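PDB 3MMZ: putative HAD family hydrolase from Streptomyces avermitilis, which forms the KdsC-like HAD hydrolase domain of a longer protein that probably also activates N-acylneuraminate with CTP to make the CMP-sugar. Local coordinates for residues Val108-Asp111 and Val112-Pro116; Gly160-Leu163 and Asp164-Asp167. All coordinates share one frame; numbering follows the deposited sequence.

Interaction 1 (Val108-Asp111 and Val112-Pro116). With CA (calcium ion), chain M.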
ATOM      1  N   VAL D 108       9.601  23.749  -9.438  1.00 12.87           N
ATOM      2  CA  VAL D 108       8.850  22.581  -8.946  1.00 13.15           C
ATOM      3  C   VAL D 108       7.462  22.988  -8.492  1.00 12.95           C
ATOM      4  O   VAL D 108       7.322  23.896  -7.668  1.00 13.10           O
ATOM      5  CB  VAL D 108       9.553  21.906  -7.738  1.00 13.21           C
ATOM      6  CG1 VAL D 108       9.001  20.492  -7.506  1.00 12.53           C
ATOM      7  CG2 VAL D 108      11.037  21.849  -7.961  1.00 12.31           C
ATOM      8  N   GLY D 109       6.437  22.302  -9.001  1.00 12.67           N
ATOM      9  CA  GLY D 109       5.058  22.593  -8.602  1.00 12.11           C
ATOM     10  C   GLY D 109       4.168  21.367  -8.587  1.00 11.81           C
ATOM     11  O   GLY D 109       4.633  20.250  -8.842  1.00 11.36           O
ATOM     12  N   ASN D 110       2.890  21.575  -8.273  1.00 12.18           N
ATOM     13  CA  ASN D 110       1.948  20.469  -8.073  1.00 12.32           C
ATOM     14  C   ASN D 110       0.529  20.727  -8.588  1.00 12.77           C
ATOM     15  O   ASN D 110      -0.254  19.793  -8.656  1.00 12.56           O
ATOM     16  CB  ASN D 110       1.840  20.118  -6.584  1.00 12.68           C
ATOM     17  CG  ASN D 110       0.954  21.090  -5.837  1.00 17.77           C
ATOM     18  OD1 ASN D 110       1.262  22.277  -5.766  1.00 13.42           O
ATOM     19  ND2 ASN D 110      -0.163  20.604  -5.309  1.00 13.10           N
ATOM     20  N   ASP D 111       0.175  21.972  -8.919  1.00 13.69           N
ATOM     21  CA  ASP D 111      -1.237  22.252  -9.241  1.00 14.94           C
ATOM     22  C   ASP D 111      -1.420  23.157 -10.457  1.00 13.67           C
ATOM     23  O   ASP D 111      -0.456  23.715 -10.965  1.00 12.95           O
ATOM     24  CB  ASP D 111      -2.002  22.792  -8.017  1.00 18.15           C
ATOM     25  CG  ASP D 111      -3.449  22.268  -7.938  1.00 32.16           C
ATOM     26  OD1 ASP D 111      -4.139  22.142  -8.976  1.00 20.20           O
ATOM     27  OD2 ASP D 111      -3.919  21.980  -6.820  1.00 20.82           O
ATOM     28  N   VAL D 112      -2.660  23.292 -10.923  1.00 13.34           N
ATOM     29  CA  VAL D 112      -2.923  24.026 -12.170  1.00 13.52           C
ATOM     30  C   VAL D 112      -2.460  25.487 -12.144  1.00 13.27           C
ATOM     31  O   VAL D 112      -2.100  26.056 -13.192  1.00 12.05           O
ATOM     32  CB  VAL D 112      -4.402  23.908 -12.617  1.00 14.01           C
ATOM     33  CG1 VAL D 112      -4.760  22.447 -12.832  1.00 19.49           C
ATOM     34  CG2 VAL D 112      -5.343  24.562 -11.606  1.00 19.13           C
ATOM     35  N   ASN D 113      -2.421  26.089 -10.953  1.00 14.71           N
ATOM     36  CA  ASN D 113      -1.896  27.449 -10.854  1.00 16.33           C
ATOM     37  C   ASN D 113      -0.380  27.532 -11.065  1.00 15.56           C
ATOM     38  O   ASN D 113       0.167  28.628 -11.116  1.00 15.95           O
ATOM     39  CB  ASN D 113      -2.374  28.201  -9.593  1.00 18.65           C
ATOM     40  CG  ASN D 113      -1.812  27.628  -8.298  1.00 26.93           C
ATOM     41  OD1 ASN D 113      -0.815  26.912  -8.286  1.00 19.76           O
ATOM     42  ND2 ASN D 113      -2.454  27.970  -7.189  1.00 20.88           N
ATOM     43  N   ASP D 114       0.285  26.381 -11.216  1.00 14.28           N
ATOM     44  CA  ASP D 114       1.716  26.350 -11.551  1.00 13.33           C
ATOM     45  C   ASP D 114       1.986  26.298 -13.057  1.00 12.33           C
ATOM     46  O   ASP D 114       3.134  26.472 -13.499  1.00 12.41           O
ATOM     47  CB  ASP D 114       2.409  25.160 -10.873  1.00 13.26           C
ATOM     48  CG  ASP D 114       2.443  25.292  -9.372  1.00 15.03           C
ATOM     49  OD1 ASP D 114       2.909  26.341  -8.893  1.00 14.29           O
ATOM     50  OD2 ASP D 114       1.988  24.358  -8.675  1.00 13.71           O
ATOM     51  N   LEU D 115       0.944  26.048 -13.843  1.00 11.58           N
ATOM     52  CA  LEU D 115       1.132  25.844 -15.280  1.00 11.65           C
ATOM     53  C   LEU D 115       1.742  27.054 -15.994  1.00 12.31           C
ATOM     54  O   LEU D 115       2.600  26.877 -16.847  1.00 12.82           O
ATOM     55  CB  LEU D 115      -0.159  25.366 -15.969  1.00 11.73           C
ATOM     56  CG  LEU D 115      -0.619  23.960 -15.533  1.00  8.20           C
ATOM     57  CD1 LEU D 115      -2.028  23.704 -16.076  1.00 12.70           C
ATOM     58  CD2 LEU D 115       0.362  22.893 -16.007  1.00 11.90           C
ATOM     59  N   PRO D 116       1.320  28.285 -15.637  1.00 12.37           N
ATOM     60  CA  PRO D 116       1.993  29.439 -16.260  1.00 11.94           C
ATOM     61  C   PRO D 116       3.490  29.559 -15.899  1.00 11.80           C
ATOM     62  O   PRO D 116       4.285  30.012 -16.731  1.00 12.10           O
ATOM     63  CB  PRO D 116       1.184  30.646 -15.746  1.00 12.20           C
ATOM     64  CG  PRO D 116      -0.168  30.086 -15.435  1.00 17.73           C
ATOM     65  CD  PRO D 116       0.121  28.692 -14.884  1.00 12.08           C
TER
HETATM   66 CA    CA M 500       0.879  24.275  -4.613  1.00 13.99          CA
HETATM   67  O   HOH W   1      -1.121  23.323  -3.852  1.00 22.55           O
HETATM   68  O   HOH W   2       0.546  25.313  -6.691  1.00 15.04           O
HETATM   69  O   HOH W   3       0.446  26.303  -3.411  1.00 16.97           O

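Interaction 2 (Gly160-Leu163 and Asp164-Asp167)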
ATOM      1  N   GLY D 160      23.661  13.891  -7.413  1.00 13.32           N
ATOM      2  CA  GLY D 160      23.998  12.482  -7.240  1.00 13.40           C
ATOM      3  C   GLY D 160      23.518  11.931  -5.909  1.00 13.96           C
ATOM      4  O   GLY D 160      23.040  12.679  -5.044  1.00 13.35           O
ATOM      5  N   PRO D 161      23.656  10.608  -5.727  1.00 15.25           N
ATOM      6  CA  PRO D 161      23.110   9.915  -4.559  1.00 15.94           C
ATOM      7  C   PRO D 161      23.658  10.399  -3.211  1.00 16.29           C
ATOM      8  O   PRO D 161      22.951  10.288  -2.213  1.00 17.08           O
ATOM      9  CB  PRO D 161      23.479   8.444  -4.816  1.00 16.22           C
ATOM     10  CG  PRO D 161      23.686   8.346  -6.289  1.00 27.10           C
ATOM     11  CD  PRO D 161      24.284   9.672  -6.679  1.00 15.50           C
ATOM     12  N   SER D 162      24.877  10.940  -3.158  1.00 16.06           N
ATOM     13  CA  SER D 162      25.386  11.439  -1.866  1.00 16.35           C
ATOM     14  C   SER D 162      25.142  12.937  -1.631  1.00 16.46           C
ATOM     15  O   SER D 162      25.581  13.500  -0.609  1.00 15.91           O
ATOM     16  CB  SER D 162      26.860  11.057  -1.643  1.00 16.49           C
ATOM     17  OG  SER D 162      27.744  12.095  -2.035  1.00 23.09           O
ATOM     18  N   LEU D 163      24.419  13.565  -2.566  1.00 16.87           N
ATOM     19  CA  LEU D 163      24.118  15.004  -2.516  1.00 17.44           C
ATOM     20  C   LEU D 163      25.398  15.834  -2.523  1.00 18.92           C
ATOM     21  O   LEU D 163      25.437  16.956  -2.006  1.00 18.77           O
ATOM     22  CB  LEU D 163      23.223  15.355  -1.313  1.00 16.95           C
ATOM     23  CG  LEU D 163      21.903  14.578  -1.192  1.00 17.19           C
ATOM     24  CD1 LEU D 163      21.071  15.084  -0.029  1.00 16.98           C
ATOM     25  CD2 LEU D 163      21.090  14.626  -2.479  1.00 17.23           C
ATOM     26  N   ASP D 164      26.439  15.260  -3.116  1.00 20.64           N
ATOM     27  CA  ASP D 164      27.753  15.885  -3.227  1.00 23.16           C
ATOM     28  C   ASP D 164      28.428  16.154  -1.869  1.00 23.88           C
ATOM     29  O   ASP D 164      29.338  16.985  -1.773  1.00 23.89           O
ATOM     30  CB  ASP D 164      27.667  17.163  -4.080  1.00 24.82           C
ATOM     31  CG  ASP D 164      28.943  17.437  -4.845  1.00 33.60           C
ATOM     32  OD1 ASP D 164      29.597  16.474  -5.301  1.00 26.04           O
ATOM     33  OD2 ASP D 164      29.294  18.623  -4.995  1.00 26.45           O
ATOM     34  N   SER D 165      27.982  15.442  -0.831  1.00 24.20           N
ATOM     35  CA  SER D 165      28.567  15.533   0.511  1.00 24.47           C
ATOM     36  C   SER D 165      29.806  14.645   0.626  1.00 24.84           C
ATOM     37  O   SER D 165      30.677  14.872   1.474  1.00 24.44           O
ATOM     38  CB  SER D 165      27.540  15.106   1.565  1.00 24.71           C
ATOM     39  OG  SER D 165      27.258  13.718   1.453  1.00 20.67           O
ATOM     40  N   LEU D 166      29.859  13.625  -0.226  1.00 25.71           N
ATOM     41  CA  LEU D 166      30.973  12.683  -0.273  1.00 26.72           C
ATOM     42  C   LEU D 166      31.404  12.454  -1.710  1.00 27.50           C
ATOM     43  O   LEU D 166      30.567  12.438  -2.618  1.00 27.75           O
ATOM     44  CB  LEU D 166      30.562  11.332   0.320  1.00 26.89           C
ATOM     45  CG  LEU D 166      30.106  11.189   1.769  1.00 26.20           C
ATOM     46  CD1 LEU D 166      29.579   9.789   1.938  1.00 26.95           C
ATOM     47  CD2 LEU D 166      31.241  11.447   2.751  1.00 27.00           C
ATOM     48  N   ASP D 167      32.703  12.257  -1.916  1.00 28.18           N
ATOM     49  CA  ASP D 167      33.214  11.889  -3.238  1.00 29.31           C
ATOM     50  C   ASP D 167      33.065  10.384  -3.503  1.00 30.69           C
ATOM     51  O   ASP D 167      32.618   9.639  -2.623  1.00 30.51           O
ATOM     52  CB  ASP D 167      34.664  12.374  -3.436  1.00 29.06           C
ATOM     53  CG  ASP D 167      35.681  11.676  -2.517  1.00 32.11           C
ATOM     54  OD1 ASP D 167      36.832  12.158  -2.469  1.00 28.86           O
ATOM     55  OD2 ASP D 167      35.368  10.663  -1.855  1.00 28.85           O
TER
HETATM   56  O   HOH W   4      26.597  12.767  -4.750  1.00 25.05           O

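Interaction 1 (Val108-Asp111 and Val112-Pro116)
Gly109, the last residue of strand 105-109, faces Asp114 with its backbone alone: its CA lies 3.5 Å from Asp114 OD2, where a side chain would collide with the carboxylate. Asn110 comes next and does two jobs. Its OD1 binds the calcium ion at 2.3 Å, a site completed by Asp18, Asp20 and three waters, while its backbone N reaches Asp114 OD2 at 3.0 Å from above the carboxylate plane. At the C-terminal end of strand 105-109 of the parallel sheet, Gly109 to Asp114 match the GDxxxD form of HAD motif IV, with asparagine in the place of the first aspartate. Asp111 N gives the same Asp114 OD2 a second, straighter bond (3.0 Å, 167°) on its anti lone pair. Asp114 CG stands beside its own backbone N (chi1 -67°), which turns OD2 back toward the two amides. That OD2 also accepts from a calcium-bound water shared with Asn113 OD1; OD1 of Asp114 turns to Tyr107 and Lys87. With an alanine here, the amides of Asn110 and Asp111 would probably lose their shared acceptor, the calcium-bound water one of its two, and Lys87 its salt-bridge mate. Asp111 O takes Asp114 N at 2.8 Å, starting the 3-10 turn, and Asp111 OD1 accepts Val112 N at 2.7 Å while OD2 forms a salt bridge to Arg152 of a neighbouring subunit.

Interaction 2 (Gly160-Leu163 and Asp164-Asp167)
Ser162 and Ser165 close a type I' beta turn, and the carbonyl oxygen of Ser162 is gripped twice. Ser165 N donates to Ser162 O at 3.1 Å from well above the carbonyl plane (56° out of it), whereas Ser165 OG reaches the same Ser162 O at 2.7 Å within that plane. The hydroxyl gets there because OG lies between its own backbone N and carbonyl carbon (chi1 68°), so N and OG face the same acceptor. Leu163 and Asp164, at the turn's two middle positions, both take the positive phi that this turn type demands. A preceding type I turn, bonded from Leu163 N to Gly160 O at 3.0 Å, starts at a glycine whose backbone angles no larger residue would readily accept.

The second hydroxyl works across the bend. Ser162 OG donates to Leu166 O at 2.9 Å, in the carbonyl plane and on a lone pair. A small polar side chain suits this inner, buried position. One water bridges the turn, donating to Ser162 OG and accepting from Asp164 N, both at 3.0 Å.

Van der Waals contact between the two segments is slight: Leu166 CB rests 3.8 Å from Ser162 OG. Beyond it, His173 of the C-terminal tag bonds to Asp164 and Ser165. Leu163 packs against Arg152, Ala155 and Ser156 of helix 150-159 and Leu46 and Ala50 of helix 42-53, while Val112 and Leu115 of a neighbouring subunit cover Leu163, Ser165 and Leu166.

In the fold
The two contacts lie on opposite sides of the chain's centre, their own centres about 29 Å apart, and share no secondary-structure element. Interaction 1, partly buried at the metal site, sits at the C-terminal end of an inner strand of the parallel sheet, where the chain passes into its helix; its chemistry is that of charged carboxylates accepting from backbone amides beside a metal. Interaction 2 belongs to the tail after the last helix, peripheral in its own chain but buried by neighbouring subunits; it depends on uncharged hydroxyls and carbonyls, with its leucines turned into that packing. The assembly nevertheless brings them together: the 160-167 turn of one subunit packs on segment 112-116 of another.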